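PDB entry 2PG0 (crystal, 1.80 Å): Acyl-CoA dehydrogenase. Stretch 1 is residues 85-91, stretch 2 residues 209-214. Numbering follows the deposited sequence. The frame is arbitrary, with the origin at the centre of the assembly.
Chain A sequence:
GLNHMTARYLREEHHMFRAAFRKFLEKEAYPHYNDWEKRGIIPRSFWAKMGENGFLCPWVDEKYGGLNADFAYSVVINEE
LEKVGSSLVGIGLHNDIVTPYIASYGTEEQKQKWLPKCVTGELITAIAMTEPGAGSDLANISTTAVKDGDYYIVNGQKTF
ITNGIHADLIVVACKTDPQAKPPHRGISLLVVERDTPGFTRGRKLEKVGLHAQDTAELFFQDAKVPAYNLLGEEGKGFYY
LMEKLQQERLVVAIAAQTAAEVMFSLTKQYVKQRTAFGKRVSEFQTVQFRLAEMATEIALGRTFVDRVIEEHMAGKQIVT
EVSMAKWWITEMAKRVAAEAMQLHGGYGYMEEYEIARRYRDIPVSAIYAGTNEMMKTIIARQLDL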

ATOM      1  N   GLY A  85     -24.410 -15.950   1.102  1.00 11.81           N
ATOM      2  CA  GLY A  85     -23.020 -16.404   0.916  1.00 11.60           C
ATOM      3  C   GLY A  85     -22.616 -16.597  -0.530  1.00 11.30           C
ATOM      4  O   GLY A  85     -23.462 -16.782  -1.407  1.00 11.43           O
ATOM      5  N   SER A  86     -21.304 -16.582  -0.763  1.00 11.57           N
ATOM      6  CA  SER A  86     -20.741 -16.664  -2.109  1.00 11.87           C
ATOM      7  C   SER A  86     -20.995 -17.997  -2.806  1.00 11.85           C
ATOM      8  O   SER A  86     -20.886 -18.081  -4.025  1.00 12.41           O
ATOM      9  CB  SER A  86     -19.227 -16.395  -2.052  1.00 11.75           C
ATOM     10  OG  SER A  86     -18.966 -15.133  -1.475  1.00 13.25           O
ATOM     11  N   SER A  87     -21.326 -19.045  -2.054  1.00 12.36           N
ATOM     12  CA  SER A  87     -21.636 -20.336  -2.678  1.00 12.58           C
ATOM     13  C   SER A  87     -22.904 -20.288  -3.522  1.00 12.44           C
ATOM     14  O   SER A  87     -23.168 -21.197  -4.304  1.00 13.44           O
ATOM     15  CB  SER A  87     -21.704 -21.462  -1.643  1.00 12.64           C
ATOM     16  OG  SER A  87     -20.405 -21.809  -1.183  1.00 13.16           O
ATOM     17  N   LEU A  88     -23.671 -19.213  -3.373  1.00 12.52           N
ATOM     18  CA  LEU A  88     -24.888 -19.020  -4.157  1.00 12.59           C
ATOM     19  C   LEU A  88     -24.667 -18.367  -5.531  1.00 12.97           C
ATOM     20  O   LEU A  88     -25.635 -18.092  -6.259  1.00 13.07           O
ATOM     21  CB  LEU A  88     -25.913 -18.247  -3.329  1.00 12.01           C
ATOM     22  CG  LEU A  88     -26.597 -19.156  -2.298  1.00 12.18           C
ATOM     23  CD1 LEU A  88     -27.169 -18.325  -1.166  1.00 12.14           C
ATOM     24  CD2 LEU A  88     -27.674 -20.045  -2.933  1.00 11.67           C
ATOM     25  N   VAL A  89     -23.398 -18.150  -5.893  1.00 12.91           N
ATOM     26  CA  VAL A  89     -23.050 -17.514  -7.178  1.00 13.59           C
ATOM     27  C   VAL A  89     -23.555 -18.261  -8.405  1.00 13.27           C
ATOM     28  O   VAL A  89     -23.686 -17.669  -9.477  1.00 13.64           O
ATOM     29  CB  VAL A  89     -21.524 -17.292  -7.348  1.00 13.80           C
ATOM     30  CG1 VAL A  89     -21.034 -16.208  -6.387  1.00 15.47           C
ATOM     31  CG2 VAL A  89     -20.739 -18.611  -7.217  1.00 13.70           C
ATOM     32  N   GLY A  90     -23.818 -19.557  -8.245  1.00 13.14           N
ATOM     33  CA  GLY A  90     -24.340 -20.391  -9.333  1.00 13.23           C
ATOM     34  C   GLY A  90     -25.695 -19.936  -9.836  1.00 13.52           C
ATOM     35  O   GLY A  90     -26.031 -20.149 -11.005  1.00 13.04           O
ATOM     36  N   ILE A  91     -26.470 -19.294  -8.961  1.00 13.97           N
ATOM     37  CA  ILE A  91     -27.772 -18.747  -9.363  1.00 14.35           C
ATOM     38  C   ILE A  91     -27.612 -17.539 -10.284  1.00 14.14           C
ATOM     39  O   ILE A  91     -28.221 -17.498 -11.357  1.00 13.40           O
ATOM     40  CB  ILE A  91     -28.669 -18.424  -8.153  1.00 15.17           C
ATOM     41  CG1 ILE A  91     -29.070 -19.728  -7.466  1.00 16.62           C
ATOM     42  CG2 ILE A  91     -29.914 -17.635  -8.602  1.00 15.49           C
ATOM     43  CD1 ILE A  91     -29.506 -19.575  -6.046  1.00 20.79           C
ATOM     44  N   GLY A 209     -12.527 -22.102  -0.491  1.00 11.67           N
ATOM     45  CA  GLY A 209     -13.858 -21.647  -0.082  1.00 11.22           C
ATOM     46  C   GLY A 209     -14.898 -21.937  -1.149  1.00 11.36           C
ATOM     47  O   GLY A 209     -14.700 -22.822  -1.985  1.00 10.92           O
ATOM     48  N   LEU A 210     -16.006 -21.188  -1.112  1.00 11.39           N
ATOM     49  CA  LEU A 210     -17.191 -21.474  -1.932  1.00 12.17           C
ATOM     50  C   LEU A 210     -17.547 -22.955  -1.784  1.00 11.78           C
ATOM     51  O   LEU A 210     -17.846 -23.642  -2.758  1.00 11.62           O
ATOM     52  CB  LEU A 210     -16.955 -21.084  -3.407  1.00 12.31           C
ATOM     53  CG  LEU A 210     -17.302 -19.661  -3.874  1.00 13.86           C
ATOM     54  CD1 LEU A 210     -16.546 -18.607  -3.085  1.00 14.85           C
ATOM     55  CD2 LEU A 210     -17.039 -19.477  -5.375  1.00 14.00           C
ATOM     56  N   HIS A 211     -17.518 -23.428  -0.541  1.00 11.94           N
ATOM     57  CA  HIS A 211     -17.630 -24.853  -0.240  1.00 12.89           C
ATOM     58  C   HIS A 211     -18.954 -25.491  -0.682  1.00 13.11           C
ATOM     59  O   HIS A 211     -18.996 -26.687  -0.976  1.00 13.55           O
ATOM     60  CB  HIS A 211     -17.374 -25.121   1.246  1.00 12.99           C
ATOM     61  CG  HIS A 211     -15.923 -25.122   1.625  1.00 13.59           C
ATOM     62  ND1 HIS A 211     -15.499 -25.123   2.936  1.00 15.13           N
ATOM     63  CD2 HIS A 211     -14.799 -25.117   0.866  1.00 14.03           C
ATOM     64  CE1 HIS A 211     -14.177 -25.122   2.970  1.00 14.29           C
ATOM     65  NE2 HIS A 211     -13.728 -25.117   1.727  1.00 13.79           N
ATOM     66  N   ALA A 212     -20.022 -24.696  -0.742  1.00 13.36           N
ATOM     67  CA  ALA A 212     -21.322 -25.208  -1.194  1.00 13.36           C
ATOM     68  C   ALA A 212     -21.559 -25.082  -2.705  1.00 13.59           C
ATOM     69  O   ALA A 212     -22.600 -25.502  -3.205  1.00 13.46           O
ATOM     70  CB  ALA A 212     -22.474 -24.558  -0.398  1.00 13.05           C
ATOM     71  N   GLN A 213     -20.599 -24.505  -3.428  1.00 14.22           N
ATOM     72  CA  GLN A 213     -20.671 -24.430  -4.889  1.00 14.45           C
ATOM     73  C   GLN A 213     -20.079 -25.702  -5.491  1.00 14.69           C
ATOM     74  O   GLN A 213     -18.951 -26.084  -5.157  1.00 14.67           O
ATOM     75  CB  GLN A 213     -19.923 -23.201  -5.415  1.00 14.57           C
ATOM     76  CG  GLN A 213     -20.690 -22.398  -6.472  1.00 14.86           C
ATOM     77  CD  GLN A 213     -21.210 -23.256  -7.615  1.00 15.12           C
ATOM     78  OE1 GLN A 213     -20.440 -23.910  -8.323  1.00 14.50           O
ATOM     79  NE2 GLN A 213     -22.522 -23.252  -7.801  1.00 15.60           N
ATOM     80  N   ASP A 214     -20.841 -26.359  -6.366  1.00 14.68           N
ATOM     81  CA  ASP A 214     -20.422 -27.631  -6.970  1.00 15.28           C
ATOM     82  C   ASP A 214     -19.527 -27.415  -8.196  1.00 15.54           C
ATOM     83  O   ASP A 214     -19.939 -27.645  -9.336  1.00 16.63           O
ATOM     84  CB  ASP A 214     -21.633 -28.508  -7.337  1.00 15.06           C
ATOM     85  CG  ASP A 214     -22.665 -27.773  -8.189  1.00 15.30           C
ATOM     86  OD1 ASP A 214     -23.137 -26.691  -7.780  1.00 16.33           O
ATOM     87  OD2 ASP A 214     -22.998 -28.277  -9.282  1.00 14.65           O
TER
HETATM   88  O   HOH W   1     -24.693 -21.831  -6.400  1.00 14.64           O

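A single serine hydroxyl makes the one direct hydrogen bond between these stretches, and it reaches into the backbone of a tight turn. Leu210 to Gln213 form a type I beta turn, closed by Gln213 N to Leu210 O at 3.0 Å. Ser87 OG accepts a hydrogen bond from Ala212 N at 2.9 Å. His211 N also lies near Ser87 OG, at 3.4 Å, but its angle is too poor for a bond. The m rotamer of Ser87 places OG against the turn, 3.1 Å from Leu210 C. Ser87 is the residue most covered by the other stretch, and the two backbones come close here: Ser87 CA and Leu210 CA are 4.6 Å apart. Ser87 and Ala212 both have small side chains, so Ser87 CB can approach Ala212 CB to 3.4 Å.

Water 1 adds a second, indirect link. It donates to Ser87 O at 2.7 Å and accepts from Gln213 NE2 at 2.9 Å. It also accepts a weak bond from Gly90 N at 3.1 Å. Ser87 thus bonds to stretch 2 directly through its hydroxyl, and through its carbonyl by way of water.

The CA-to-CB bond of Gln213 points toward stretch 1, and chi2 and chi3 are both near -60°. Its CG lies 3.5 Å from Ser87 O and 3.9 Å from Val89 CG2. Its NE2 sits 3.7 Å from Gly90 CA. A CB on Gly90 would point toward stretch 2 and fall 2.6 Å from Gln213 NE2, a clash. Glycine leaves that space free.

Carbon contacts complete the interface. Leu210 CD1 packs 3.6 Å from Ser86 CB, while Leu210 CD2 makes an apolar contact with Val89 CG2 at 4.2 Å. The two methyls of Leu210 thus reach different residues of stretch 1. About 300 Å² is buried in all, counting both sides.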